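Local coordinates for aminoacyltransferase FemA (Staphylococcus aureus, PDB 1LRZ), which adds the second and third glycines of the pentaglycine bridge of staphylococcal peptidoglycan, using glycyl-tRNA as the donor, at residues E81-V86 / N128-D133; Y110-Y115 / E389-V394; K173-L178 / K384-E389; I258-L263 / Q288-N293. All coordinates share one frame; numbering follows the deposited sequence.

Contact 1 (E81-V86 / N128-D133)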
loop_
_atom_site.group_PDB
_atom_site.type_symbol
_atom_site.label_atom_id
_atom_site.label_comp_id
_atom_site.label_asym_id
_atom_site.label_seq_id
_atom_site.Cartn_x
_atom_site.Cartn_y
_atom_site.Cartn_z
ATOM N N GLU A 81 18.137 -1.262 -17.147
ATOM C CA GLU A 81 18.947 -0.319 -17.918
ATOM C C GLU A 81 19.810 -1.137 -18.893
ATOM O O GLU A 81 20.221 -0.648 -19.940
ATOM C CB GLU A 81 19.879 0.483 -16.998
ATOM C CG GLU A 81 19.157 1.403 -16.041
ATOM C CD GLU A 81 18.207 2.324 -16.769
ATOM O OE1 GLU A 81 18.675 3.043 -17.672
ATOM O OE2 GLU A 81 16.996 2.323 -16.447
ATOM N N ASN A 82 20.074 -2.385 -18.526
ATOM C CA ASN A 82 20.904 -3.295 -19.318
ATOM C C ASN A 82 20.041 -3.995 -20.376
ATOM O O ASN A 82 19.484 -5.062 -20.125
ATOM C CB ASN A 82 21.526 -4.336 -18.383
ATOM C CG ASN A 82 22.670 -5.108 -19.023
ATOM O OD1 ASN A 82 22.709 -5.321 -20.241
ATOM N ND2 ASN A 82 23.600 -5.557 -18.189
ATOM N N GLN A 83 19.939 -3.398 -21.554
ATOM C CA GLN A 83 19.124 -3.963 -22.617
ATOM C C GLN A 83 19.561 -5.344 -23.097
ATOM O O GLN A 83 18.717 -6.161 -23.447
ATOM C CB GLN A 83 19.043 -2.978 -23.787
ATOM C CG GLN A 83 18.524 -1.615 -23.342
ATOM C CD GLN A 83 18.171 -0.672 -24.483
ATOM O OE1 GLN A 83 17.999 0.526 -24.262
ATOM N NE2 GLN A 83 18.046 -1.205 -25.700
ATOM N N GLU A 84 20.862 -5.622 -23.103
ATOM C CA GLU A 84 21.330 -6.932 -23.540
ATOM C C GLU A 84 20.932 -7.991 -22.519
ATOM O O GLU A 84 20.536 -9.108 -22.884
ATOM C CB GLU A 84 22.847 -6.933 -23.723
ATOM C CG GLU A 84 23.350 -5.865 -24.693
ATOM C CD GLU A 84 24.860 -5.955 -24.969
ATOM O OE1 GLU A 84 25.655 -6.085 -24.002
ATOM O OE2 GLU A 84 25.246 -5.880 -26.160
ATOM N N LEU A 85 21.031 -7.645 -21.239
ATOM C CA LEU A 85 20.667 -8.585 -20.191
ATOM C C LEU A 85 19.152 -8.815 -20.241
ATOM O O LEU A 85 18.681 -9.943 -20.114
ATOM C CB LEU A 85 21.084 -8.040 -18.820
ATOM C CG LEU A 85 20.686 -8.869 -17.603
ATOM C CD1 LEU A 85 21.332 -10.256 -17.680
ATOM C CD2 LEU A 85 21.128 -8.145 -16.336
ATOM N N VAL A 86 18.386 -7.748 -20.440
ATOM C CA VAL A 86 16.935 -7.896 -20.513
ATOM C C VAL A 86 16.553 -8.818 -21.679
ATOM O O VAL A 86 15.681 -9.677 -21.548
ATOM C CB VAL A 86 16.249 -6.520 -20.670
ATOM C CG1 VAL A 86 14.795 -6.695 -21.051
ATOM C CG2 VAL A 86 16.344 -5.745 -19.349
ATOM N N ASN A 128 11.817 4.172 -20.546
ATOM C CA ASN A 128 11.819 2.734 -20.824
ATOM C C ASN A 128 11.011 2.360 -22.062
ATOM O O ASN A 128 10.691 1.186 -22.267
ATOM C CB ASN A 128 11.275 1.966 -19.602
ATOM C CG ASN A 128 12.043 2.284 -18.326
ATOM O OD1 ASN A 128 13.270 2.387 -18.346
ATOM N ND2 ASN A 128 11.328 2.432 -17.208
ATOM N N ASP A 129 10.685 3.352 -22.883
ATOM C CA ASP A 129 9.910 3.131 -24.110
ATOM C C ASP A 129 10.492 2.021 -25.001
ATOM O O ASP A 129 9.744 1.308 -25.665
ATOM C CB ASP A 129 9.836 4.429 -24.921
ATOM C CG ASP A 129 8.900 5.460 -24.306
ATOM O OD1 ASP A 129 8.493 5.303 -23.132
ATOM O OD2 ASP A 129 8.575 6.439 -25.009
ATOM N N TRP A 130 11.821 1.893 -25.026
ATOM C CA TRP A 130 12.487 0.870 -25.838
ATOM C C TRP A 130 11.985 -0.535 -25.498
ATOM O O TRP A 130 12.037 -1.454 -26.327
ATOM C CB TRP A 130 14.002 0.910 -25.617
ATOM C CG TRP A 130 14.418 0.560 -24.224
ATOM C CD1 TRP A 130 14.564 1.418 -23.172
ATOM C CD2 TRP A 130 14.686 -0.753 -23.711
ATOM N NE1 TRP A 130 14.905 0.723 -22.036
ATOM C CE2 TRP A 130 14.988 -0.612 -22.338
ATOM C CE3 TRP A 130 14.703 -2.037 -24.280
ATOM C CZ2 TRP A 130 15.295 -1.713 -21.518
ATOM C CZ3 TRP A 130 15.010 -3.135 -23.460
ATOM C CH2 TRP A 130 15.303 -2.960 -22.097
ATOM N N PHE A 131 11.503 -0.700 -24.274
ATOM C CA PHE A 131 11.014 -1.995 -23.829
ATOM C C PHE A 131 9.894 -2.543 -24.710
ATOM O O PHE A 131 9.880 -3.735 -25.026
ATOM C CB PHE A 131 10.512 -1.907 -22.387
ATOM C CG PHE A 131 10.213 -3.239 -21.776
ATOM C CD1 PHE A 131 11.247 -4.122 -21.464
ATOM C CD2 PHE A 131 8.901 -3.625 -21.521
ATOM C CE1 PHE A 131 10.978 -5.369 -20.905
ATOM C CE2 PHE A 131 8.624 -4.862 -20.965
ATOM C CZ PHE A 131 9.663 -5.740 -20.654
ATOM N N PHE A 132 8.953 -1.689 -25.103
ATOM C CA PHE A 132 7.841 -2.150 -25.933
ATOM C C PHE A 132 8.317 -2.810 -27.234
ATOM O O PHE A 132 7.837 -3.885 -27.604
ATOM C CB PHE A 132 6.877 -0.996 -26.255
ATOM C CG PHE A 132 6.192 -0.407 -25.034
ATOM C CD1 PHE A 132 6.757 0.670 -24.351
ATOM C CD2 PHE A 132 4.993 -0.951 -24.558
ATOM C CE1 PHE A 132 6.146 1.203 -23.211
ATOM C CE2 PHE A 132 4.367 -0.426 -23.414
ATOM C CZ PHE A 132 4.946 0.652 -22.741
ATOM N N ASP A 133 9.260 -2.169 -27.918
ATOM C CA ASP A 133 9.790 -2.694 -29.173
ATOM C C ASP A 133 10.535 -4.003 -28.960
ATOM O O ASP A 133 10.380 -4.948 -29.737
ATOM C CB ASP A 133 10.727 -1.674 -29.828
ATOM C CG ASP A 133 9.976 -0.626 -30.646
ATOM O OD1 ASP A 133 10.598 0.386 -31.045
ATOM O OD2 ASP A 133 8.765 -0.812 -30.900
#
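Gln83 lays its side chain flat on the indole of Trp130, an amide-on-ring stack in which the two planes differ by only 4°. Its CD sits 3.6 Å above the plane, while CG makes a CH-pi contact, 3.6 Å from the centroid of the six-membered ring of Trp130 and almost on the ring normal. The two ends of the amide lie over different parts of the indole: OE1 is 3.6 Å from Trp130 CG, and NE2 is 3.7 Å from CE3 of the same ring system. The face opposite Gln83 meets Asn128 O, toward the rim.

The contact joins the first turn of helix 83-98 to helix 130-137 and the loop leading into it, within an acetyltransferase-like fold of the FemABX family. Asn82 is the N-cap of helix 83-98, its OD1 accepting from Leu85 N.

Apolar contacts follow one turn deeper. Val86 meets the indole tip to tip, CG1 lying 3.9 Å from Trp130 CH2 near the ring plane, and the same methyl reaches the edge of Phe131, 4.0 Å from CE1.

No hydrogen bond crosses between the two segments; Asn128 instead donates through ND2 to Pro112 O.

Contact 2 (Y110-Y115 / E389-V394); sequences YLPYQY and EIIEYV
The ring of Tyr393 has Tyr110 CD2 over one face and the peptide of Leu111 and Pro112 at its edge; the planes of the two tyrosines are inclined at 48°, with Tyr110 CE2 3.4 Å from Tyr393 CZ. Tyr113 carries Gln114 CG over the centre of one face and Glu392 OE1 at its edge, 3.6 Å from CD2 of the tyrosine. Tyr115 receives Ile391 CG1 at its edge, 3.9 Å from CD2.

These residues belong to the antiparallel strands 112-116 and 389-393 and the residues flanking them, neighbours in a large mixed sheet, and a classic beta bulge shifts their register by one residue. Tyr113 and Gln114 both face Glu392, whose O accepts from Tyr113 N at 2.7 Å and from Gln114 N at 3.1 Å. The return bond, Glu392 N to Gln114 O, is 2.7 Å long. Beyond the bulge, Pro112 pairs with Tyr393, and Val394 N donates to Leu111 O, so bonding continues past the strand end.

Glu392 is fully extended, its CG anti to the backbone N (chi1 175°), and runs beside Gln114 in the same direction. Its OE1 forms a salt bridge with Arg156. Its OE2 accepts from Gln114 NE2 at 2.7 Å, lying in the plane of the glutamine amide while the donor approaches from above the carboxylate plane.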
loop_
_atom_site.group_PDB
_atom_site.type_symbol
_atom_site.label_atom_id
_atom_site.label_comp_id
_atom_site.label_asym_id
_atom_site.label_seq_id
_atom_site.Cartn_x
_atom_site.Cartn_y
_atom_site.Cartn_z
ATOM N N TYR A 110 7.159 -4.876 -13.244
ATOM C CA TYR A 110 7.014 -3.734 -12.341
ATOM C C TYR A 110 8.026 -2.729 -12.894
ATOM O O TYR A 110 9.071 -2.477 -12.295
ATOM C CB TYR A 110 7.404 -4.183 -10.928
ATOM C CG TYR A 110 6.929 -3.285 -9.799
ATOM C CD1 TYR A 110 7.431 -3.454 -8.508
ATOM C CD2 TYR A 110 5.969 -2.290 -10.011
ATOM C CE1 TYR A 110 6.993 -2.672 -7.448
ATOM C CE2 TYR A 110 5.523 -1.483 -8.945
ATOM C CZ TYR A 110 6.038 -1.688 -7.668
ATOM O OH TYR A 110 5.596 -0.945 -6.604
ATOM N N LEU A 111 7.695 -2.175 -14.058
ATOM C CA LEU A 111 8.564 -1.256 -14.789
ATOM C C LEU A 111 7.839 0.036 -15.152
ATOM O O LEU A 111 6.891 0.011 -15.931
ATOM C CB LEU A 111 9.024 -1.954 -16.083
ATOM C CG LEU A 111 9.953 -1.208 -17.042
ATOM C CD1 LEU A 111 11.255 -0.909 -16.326
ATOM C CD2 LEU A 111 10.215 -2.060 -18.294
ATOM N N PRO A 112 8.288 1.180 -14.614
ATOM C CA PRO A 112 7.633 2.454 -14.923
ATOM C C PRO A 112 7.669 2.769 -16.410
ATOM O O PRO A 112 8.626 2.429 -17.109
ATOM C CB PRO A 112 8.437 3.479 -14.119
ATOM C CG PRO A 112 9.001 2.678 -12.988
ATOM C CD PRO A 112 9.402 1.381 -13.670
ATOM N N TYR A 113 6.618 3.447 -16.861
ATOM C CA TYR A 113 6.466 3.869 -18.243
ATOM C C TYR A 113 6.431 5.401 -18.257
ATOM O O TYR A 113 7.280 6.045 -18.875
ATOM C CB TYR A 113 5.164 3.291 -18.813
ATOM C CG TYR A 113 4.686 3.934 -20.097
ATOM C CD1 TYR A 113 5.579 4.216 -21.147
ATOM C CD2 TYR A 113 3.339 4.237 -20.279
ATOM C CE1 TYR A 113 5.141 4.784 -22.337
ATOM C CE2 TYR A 113 2.882 4.806 -21.472
ATOM C CZ TYR A 113 3.786 5.075 -22.496
ATOM O OH TYR A 113 3.333 5.615 -23.675
ATOM N N GLN A 114 5.459 5.968 -17.545
ATOM C CA GLN A 114 5.283 7.416 -17.454
ATOM C C GLN A 114 4.965 7.851 -16.017
ATOM O O GLN A 114 4.496 7.048 -15.207
ATOM C CB GLN A 114 4.110 7.868 -18.341
ATOM C CG GLN A 114 4.226 7.529 -19.807
ATOM C CD GLN A 114 3.090 8.129 -20.621
ATOM O OE1 GLN A 114 3.332 8.828 -21.603
ATOM N NE2 GLN A 114 1.842 7.857 -20.213
ATOM N N TYR A 115 5.203 9.131 -15.728
ATOM C CA TYR A 115 4.904 9.731 -14.428
ATOM C C TYR A 115 3.819 10.765 -14.698
ATOM O O TYR A 115 3.879 11.469 -15.700
ATOM C CB TYR A 115 6.130 10.440 -13.859
ATOM C CG TYR A 115 7.298 9.516 -13.643
ATOM C CD1 TYR A 115 8.460 9.626 -14.416
ATOM C CD2 TYR A 115 7.241 8.521 -12.668
ATOM C CE1 TYR A 115 9.539 8.757 -14.215
ATOM C CE2 TYR A 115 8.307 7.653 -12.458
ATOM C CZ TYR A 115 9.446 7.774 -13.232
ATOM O OH TYR A 115 10.488 6.916 -13.009
ATOM N N GLU A 389 2.793 11.084 -6.161
ATOM C CA GLU A 389 2.779 11.331 -7.606
ATOM C C GLU A 389 2.231 10.062 -8.262
ATOM O O GLU A 389 2.154 9.029 -7.609
ATOM C CB GLU A 389 4.193 11.642 -8.132
ATOM C CG GLU A 389 5.007 10.425 -8.476
ATOM C CD GLU A 389 6.412 10.760 -8.979
ATOM O OE1 GLU A 389 6.551 11.574 -9.929
ATOM O OE2 GLU A 389 7.374 10.189 -8.419
ATOM N N ILE A 390 1.840 10.119 -9.533
ATOM C CA ILE A 390 1.327 8.909 -10.179
ATOM C C ILE A 390 2.407 8.218 -11.025
ATOM O O ILE A 390 3.155 8.873 -11.756
ATOM C CB ILE A 390 0.141 9.204 -11.134
ATOM C CG1 ILE A 390 -1.037 9.828 -10.364
ATOM C CG2 ILE A 390 -0.302 7.906 -11.822
ATOM C CD1 ILE A 390 -1.598 8.953 -9.256
ATOM N N ILE A 391 2.500 6.900 -10.912
ATOM C CA ILE A 391 3.445 6.172 -11.742
ATOM C C ILE A 391 2.624 5.216 -12.603
ATOM O O ILE A 391 1.829 4.429 -12.086
ATOM C CB ILE A 391 4.477 5.358 -10.924
ATOM C CG1 ILE A 391 5.318 6.311 -10.064
ATOM C CG2 ILE A 391 5.402 4.554 -11.896
ATOM C CD1 ILE A 391 6.344 5.598 -9.169
ATOM N N GLU A 392 2.780 5.334 -13.918
ATOM C CA GLU A 392 2.083 4.456 -14.854
ATOM C C GLU A 392 3.103 3.434 -15.326
ATOM O O GLU A 392 4.197 3.811 -15.771
ATOM C CB GLU A 392 1.554 5.242 -16.058
ATOM C CG GLU A 392 0.920 4.343 -17.135
ATOM C CD GLU A 392 0.417 5.132 -18.340
ATOM O OE1 GLU A 392 -0.112 4.508 -19.299
ATOM O OE2 GLU A 392 0.545 6.379 -18.330
ATOM N N TYR A 393 2.753 2.152 -15.230
ATOM C CA TYR A 393 3.659 1.089 -15.637
ATOM C C TYR A 393 3.418 0.640 -17.082
ATOM O O TYR A 393 2.388 0.953 -17.675
ATOM C CB TYR A 393 3.539 -0.095 -14.673
ATOM C CG TYR A 393 3.829 0.297 -13.241
ATOM C CD1 TYR A 393 2.789 0.565 -12.352
ATOM C CD2 TYR A 393 5.141 0.484 -12.799
ATOM C CE1 TYR A 393 3.030 1.011 -11.060
ATOM C CE2 TYR A 393 5.404 0.938 -11.501
ATOM C CZ TYR A 393 4.339 1.200 -10.634
ATOM O OH TYR A 393 4.570 1.626 -9.345
ATOM N N VAL A 394 4.374 -0.090 -17.650
ATOM C CA VAL A 394 4.258 -0.533 -19.036
ATOM C C VAL A 394 3.046 -1.406 -19.328
ATOM O O VAL A 394 2.500 -1.350 -20.428
ATOM C CB VAL A 394 5.531 -1.277 -19.498
ATOM C CG1 VAL A 394 6.702 -0.286 -19.565
ATOM C CG2 VAL A 394 5.856 -2.418 -18.543
#

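Contact 3 (K173-L178 / K384-E389); sequences KNMDGL and KGYNAE
Asp176 N donates to Gly385 O at 2.9 Å, in the plane of that carbonyl, and the same oxygen lies 3.2 Å from Met175 CA in a CA-H...O contact, so two successive residues meet one acceptor. Gly385 belongs to a type I turn from Lys384 to Asn387 that ends helix 377-384 in a Schellman motif, Asn387 taking the positive phi of 74°. Asp176, in turn, is the N-cap of helix 177-187; the contact therefore joins one helix end to another helix's beginning.

Asp176 holds CG between its backbone N and carbonyl carbon (chi1 67°), which lays the carboxylate against Gly385, OD1 lying 3.4 Å from the glycine CA. Met175 stretches out beside Tyr386, pointing the same way, and its CE is 3.6 Å from Tyr386 CE1. The sulfur joins in an oblique Met-aromatic contact, 5.0 Å from the ring centroid. At the more open side, Asn174 ND2 donates to a water at 2.9 Å, and that water donates to Asn387 OD1 at 3.1 Å.

Asp176 OD1 also forms a salt bridge with Arg179. Helix capping and this cationic partner would both be expected to stabilise the negative carboxylate of Asp176.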
loop_
_atom_site.group_PDB
_atom_site.type_symbol
_atom_site.label_atom_id
_atom_site.label_comp_id
_atom_site.label_asym_id
_atom_site.label_seq_id
_atom_site.Cartn_x
_atom_site.Cartn_y
_atom_site.Cartn_z
ATOM N N LYS A 173 4.736 18.787 6.067
ATOM C CA LYS A 173 4.787 20.107 5.440
ATOM C C LYS A 173 4.340 20.083 3.987
ATOM O O LYS A 173 3.789 21.062 3.503
ATOM C CB LYS A 173 6.195 20.700 5.520
ATOM C CG LYS A 173 6.279 22.160 5.042
ATOM C CD LYS A 173 7.640 22.751 5.381
ATOM C CE LYS A 173 7.661 24.264 5.202
ATOM N NZ LYS A 173 7.502 24.670 3.774
ATOM N N ASN A 174 4.564 18.963 3.296
ATOM C CA ASN A 174 4.186 18.861 1.891
ATOM C C ASN A 174 2.744 18.405 1.663
ATOM O O ASN A 174 2.302 18.334 0.523
ATOM C CB ASN A 174 5.157 17.926 1.140
ATOM C CG ASN A 174 6.582 18.468 1.113
ATOM O OD1 ASN A 174 6.802 19.647 1.386
ATOM N ND2 ASN A 174 7.556 17.611 0.770
ATOM N N MET A 175 2.025 18.075 2.737
ATOM C CA MET A 175 0.622 17.661 2.624
ATOM C C MET A 175 -0.194 18.911 2.312
ATOM O O MET A 175 0.255 20.020 2.592
ATOM C CB MET A 175 0.084 17.097 3.954
ATOM C CG MET A 175 0.583 15.714 4.365
ATOM S SD MET A 175 -0.142 15.177 5.945
ATOM C CE MET A 175 0.823 13.672 6.266
ATOM N N ASP A 176 -1.387 18.745 1.743
ATOM C CA ASP A 176 -2.215 19.916 1.496
ATOM C C ASP A 176 -2.917 20.267 2.823
ATOM O O ASP A 176 -2.846 19.504 3.802
ATOM C CB ASP A 176 -3.207 19.674 0.337
ATOM C CG ASP A 176 -4.282 18.625 0.645
ATOM O OD1 ASP A 176 -5.081 18.339 -0.266
ATOM O OD2 ASP A 176 -4.353 18.099 1.767
ATOM N N GLY A 177 -3.563 21.426 2.875
ATOM C CA GLY A 177 -4.206 21.858 4.105
ATOM C C GLY A 177 -5.073 20.841 4.824
ATOM O O GLY A 177 -4.952 20.653 6.037
ATOM N N LEU A 178 -5.955 20.185 4.079
ATOM C CA LEU A 178 -6.855 19.201 4.662
ATOM C C LEU A 178 -6.111 17.990 5.262
ATOM O O LEU A 178 -6.413 17.571 6.382
ATOM C CB LEU A 178 -7.870 18.758 3.600
ATOM C CG LEU A 178 -9.090 17.953 4.057
ATOM C CD1 LEU A 178 -9.826 18.688 5.184
ATOM C CD2 LEU A 178 -10.011 17.727 2.856
ATOM N N LYS A 384 -3.732 12.329 -3.409
ATOM C CA LYS A 384 -3.148 13.560 -3.935
ATOM C C LYS A 384 -2.723 14.493 -2.800
ATOM O O LYS A 384 -1.653 15.117 -2.854
ATOM C CB LYS A 384 -4.175 14.268 -4.830
ATOM C CG LYS A 384 -3.687 15.561 -5.454
ATOM C CD LYS A 384 -4.804 16.215 -6.239
ATOM C CE LYS A 384 -4.396 17.595 -6.736
ATOM N NZ LYS A 384 -5.489 18.195 -7.555
ATOM N N GLY A 385 -3.562 14.562 -1.768
ATOM C CA GLY A 385 -3.298 15.423 -0.629
ATOM C C GLY A 385 -2.027 15.123 0.153
ATOM O O GLY A 385 -1.565 15.981 0.912
ATOM N N TYR A 386 -1.463 13.924 -0.025
ATOM C CA TYR A 386 -0.235 13.530 0.667
ATOM C C TYR A 386 1.020 13.895 -0.130
ATOM O O TYR A 386 2.141 13.592 0.286
ATOM C CB TYR A 386 -0.239 12.015 0.935
ATOM C CG TYR A 386 -1.055 11.608 2.142
ATOM C CD1 TYR A 386 -0.500 11.611 3.422
ATOM C CD2 TYR A 386 -2.394 11.243 2.006
ATOM C CE1 TYR A 386 -1.268 11.253 4.543
ATOM C CE2 TYR A 386 -3.169 10.891 3.115
ATOM C CZ TYR A 386 -2.605 10.894 4.377
ATOM O OH TYR A 386 -3.384 10.529 5.470
ATOM N N ASN A 387 0.817 14.542 -1.272
ATOM C CA ASN A 387 1.900 14.952 -2.163
ATOM C C ASN A 387 2.489 13.765 -2.912
ATOM O O ASN A 387 3.651 13.790 -3.283
ATOM C CB ASN A 387 3.042 15.663 -1.409
ATOM C CG ASN A 387 3.934 16.472 -2.347
ATOM O OD1 ASN A 387 5.149 16.544 -2.173
ATOM N ND2 ASN A 387 3.325 17.090 -3.343
ATOM N N ALA A 388 1.696 12.725 -3.121
ATOM C CA ALA A 388 2.167 11.562 -3.851
ATOM C C ALA A 388 2.172 11.921 -5.332
ATOM O O ALA A 388 1.640 12.964 -5.717
ATOM C CB ALA A 388 1.235 10.391 -3.612
ATOM N N GLU A 389 2.793 11.084 -6.161
ATOM C CA GLU A 389 2.779 11.331 -7.606
ATOM C C GLU A 389 2.231 10.062 -8.262
ATOM O O GLU A 389 2.154 9.029 -7.609
ATOM C CB GLU A 389 4.193 11.642 -8.132
ATOM C CG GLU A 389 5.007 10.425 -8.476
ATOM C CD GLU A 389 6.412 10.760 -8.979
ATOM O OE1 GLU A 389 6.551 11.574 -9.929
ATOM O OE2 GLU A 389 7.374 10.189 -8.419
HETATM O O HOH W 1 6.389 15.040 0.176
#

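Contact 4 (I258-L263 / Q288-N293); sequences ILNKDL and QQLDAN
Leu259 O accepts from Leu263 N at 2.8 Å, the helical bond that sets these two leucines one turn apart on the side of their helix that meets Leu290. The arrangement is an antiparallel coiled coil: helices 245-272 and 277-307 form a hairpin arm, and the axes of the two short segments run 10.1 Å apart at 158°. Such an arm recalls that of seryl-tRNA synthetase, and a part in binding the tRNA donor is plausible, though not established by this contact.

Leu290 carries the middle of the interface by dividing its two methyls. CD2 packs on Leu259 CB at 3.6 Å, whereas CD1 presses against Leu263 CD2 at 3.5 Å, slightly tighter than ordinary van der Waals contact. Asn260 meets both branches with OD1, which stands 3.7 Å from Leu290 CD2.

Leu259 carries its own methyls to Gln289, its CG lying anti to the carbonyl carbon (chi1 -74°) and the branch point thereby brought toward the glutamine; the two side chains cross at about a right angle. Leu290 O accepts from Arg256, a polar tie beside the apolar seam. Leu259 CD2 rests 3.6 Å from Gln289 OE1.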
loop_
_atom_site.group_PDB
_atom_site.type_symbol
_atom_site.label_atom_id
_atom_site.label_comp_id
_atom_site.label_asym_id
_atom_site.label_seq_id
_atom_site.Cartn_x
_atom_site.Cartn_y
_atom_site.Cartn_z
ATOM N N ILE A 258 -6.903 19.777 35.224
ATOM C CA ILE A 258 -6.030 20.910 34.946
ATOM C C ILE A 258 -6.831 22.170 34.595
ATOM O O ILE A 258 -6.525 23.260 35.082
ATOM C CB ILE A 258 -5.050 20.585 33.807
ATOM C CG1 ILE A 258 -4.062 19.515 34.280
ATOM C CG2 ILE A 258 -4.329 21.848 33.359
ATOM C CD1 ILE A 258 -3.010 19.146 33.253
ATOM N N LEU A 259 -7.854 22.023 33.757
ATOM C CA LEU A 259 -8.682 23.164 33.384
ATOM C C LEU A 259 -9.355 23.763 34.624
ATOM O O LEU A 259 -9.439 24.988 34.767
ATOM C CB LEU A 259 -9.762 22.741 32.378
ATOM C CG LEU A 259 -9.312 22.473 30.940
ATOM C CD1 LEU A 259 -10.481 21.936 30.126
ATOM C CD2 LEU A 259 -8.769 23.761 30.328
ATOM N N ASN A 260 -9.843 22.897 35.509
ATOM C CA ASN A 260 -10.510 23.356 36.727
ATOM C C ASN A 260 -9.567 24.148 37.625
ATOM O O ASN A 260 -9.953 25.171 38.196
ATOM C CB ASN A 260 -11.104 22.174 37.506
ATOM C CG ASN A 260 -12.472 21.758 36.981
ATOM O OD1 ASN A 260 -13.319 22.604 36.680
ATOM N ND2 ASN A 260 -12.699 20.454 36.879
ATOM N N LYS A 261 -8.331 23.671 37.735
ATOM C CA LYS A 261 -7.327 24.339 38.547
ATOM C C LYS A 261 -7.011 25.710 37.958
ATOM O O LYS A 261 -6.879 26.696 38.689
ATOM C CB LYS A 261 -6.054 23.496 38.613
ATOM C CG LYS A 261 -4.975 24.093 39.498
ATOM C CD LYS A 261 -3.767 23.174 39.606
ATOM C CE LYS A 261 -2.680 23.801 40.472
ATOM N NZ LYS A 261 -1.482 22.918 40.572
ATOM N N ASP A 262 -6.884 25.781 36.636
ATOM C CA ASP A 262 -6.599 27.061 36.000
ATOM C C ASP A 262 -7.795 27.990 36.138
ATOM O O ASP A 262 -7.637 29.192 36.345
ATOM C CB ASP A 262 -6.245 26.871 34.523
ATOM C CG ASP A 262 -4.880 26.236 34.332
ATOM O OD1 ASP A 262 -3.927 26.658 35.026
ATOM O OD2 ASP A 262 -4.753 25.324 33.486
ATOM N N LEU A 263 -8.994 27.427 36.029
ATOM C CA LEU A 263 -10.208 28.217 36.152
ATOM C C LEU A 263 -10.267 28.895 37.514
ATOM O O LEU A 263 -10.598 30.073 37.616
ATOM C CB LEU A 263 -11.453 27.342 35.973
ATOM C CG LEU A 263 -12.771 28.109 36.140
ATOM C CD1 LEU A 263 -12.847 29.252 35.126
ATOM C CD2 LEU A 263 -13.944 27.157 35.964
ATOM N N GLN A 288 -15.280 27.759 28.469
ATOM C CA GLN A 288 -15.648 27.219 27.170
ATOM C C GLN A 288 -14.959 25.873 26.933
ATOM O O GLN A 288 -15.580 24.928 26.437
ATOM C CB GLN A 288 -15.271 28.218 26.073
ATOM C CG GLN A 288 -15.948 27.972 24.747
ATOM C CD GLN A 288 -15.733 29.118 23.775
ATOM O OE1 GLN A 288 -16.600 29.411 22.952
ATOM N NE2 GLN A 288 -14.575 29.769 23.859
ATOM N N GLN A 289 -13.679 25.785 27.291
ATOM C CA GLN A 289 -12.937 24.540 27.121
ATOM C C GLN A 289 -13.511 23.465 28.043
ATOM O O GLN A 289 -13.578 22.298 27.673
ATOM C CB GLN A 289 -11.459 24.742 27.444
ATOM C CG GLN A 289 -10.736 25.687 26.515
ATOM C CD GLN A 289 -9.301 25.900 26.947
ATOM O OE1 GLN A 289 -8.487 24.981 26.905
ATOM N NE2 GLN A 289 -8.987 27.110 27.383
ATOM N N LEU A 290 -13.925 23.861 29.246
ATOM C CA LEU A 290 -14.505 22.902 30.176
ATOM C C LEU A 290 -15.791 22.326 29.595
ATOM O O LEU A 290 -16.033 21.127 29.688
ATOM C CB LEU A 290 -14.787 23.557 31.537
ATOM C CG LEU A 290 -13.568 23.665 32.464
ATOM C CD1 LEU A 290 -13.854 24.652 33.587
ATOM C CD2 LEU A 290 -13.224 22.284 33.029
ATOM N N ASP A 291 -16.616 23.171 28.982
ATOM C CA ASP A 291 -17.871 22.682 28.405
ATOM C C ASP A 291 -17.596 21.731 27.245
ATOM O O ASP A 291 -18.272 20.713 27.081
ATOM C CB ASP A 291 -18.747 23.856 27.947
ATOM C CG ASP A 291 -19.162 24.757 29.108
ATOM O OD1 ASP A 291 -19.049 24.317 30.277
ATOM O OD2 ASP A 291 -19.607 25.900 28.860
ATOM N N ALA A 292 -16.594 22.047 26.441
ATOM C CA ALA A 292 -16.264 21.171 25.328
ATOM C C ALA A 292 -15.722 19.851 25.903
ATOM O O ALA A 292 -16.043 18.767 25.420
ATOM C CB ALA A 292 -15.223 21.834 24.440
ATOM N N ASN A 293 -14.897 19.953 26.936
ATOM C CA ASN A 293 -14.323 18.769 27.567
ATOM C C ASN A 293 -15.449 17.886 28.110
ATOM O O ASN A 293 -15.433 16.664 27.939
ATOM C CB ASN A 293 -13.378 19.181 28.703
ATOM C CG ASN A 293 -12.863 17.990 29.498
ATOM O OD1 ASN A 293 -11.837 17.388 29.164
ATOM N ND2 ASN A 293 -13.586 17.636 30.554
#

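Overall arrangement
The four contacts are spread along an elongated molecule. Contacts 1 and 2 are neighbours, their centres about 15 Å apart; their segments alternate along the chain, and they touch directly, Asn128 bonding to Pro112 and Phe132 packing against Val394. Contact 1 closes before contacts 3 and 4 open. Contact 3 lies about 20 Å from contact 2 between centres and shares Glu389 with it, where the turn after helix 377-384 runs into strand 389-393. Contact 4 is nested inside the sequence loops closed by contacts 2 and 3, yet its centre stands about 34 Å from that of contact 3 and about 66 Å from that of contact 1. The helical arm is thus a long insertion into the globular body.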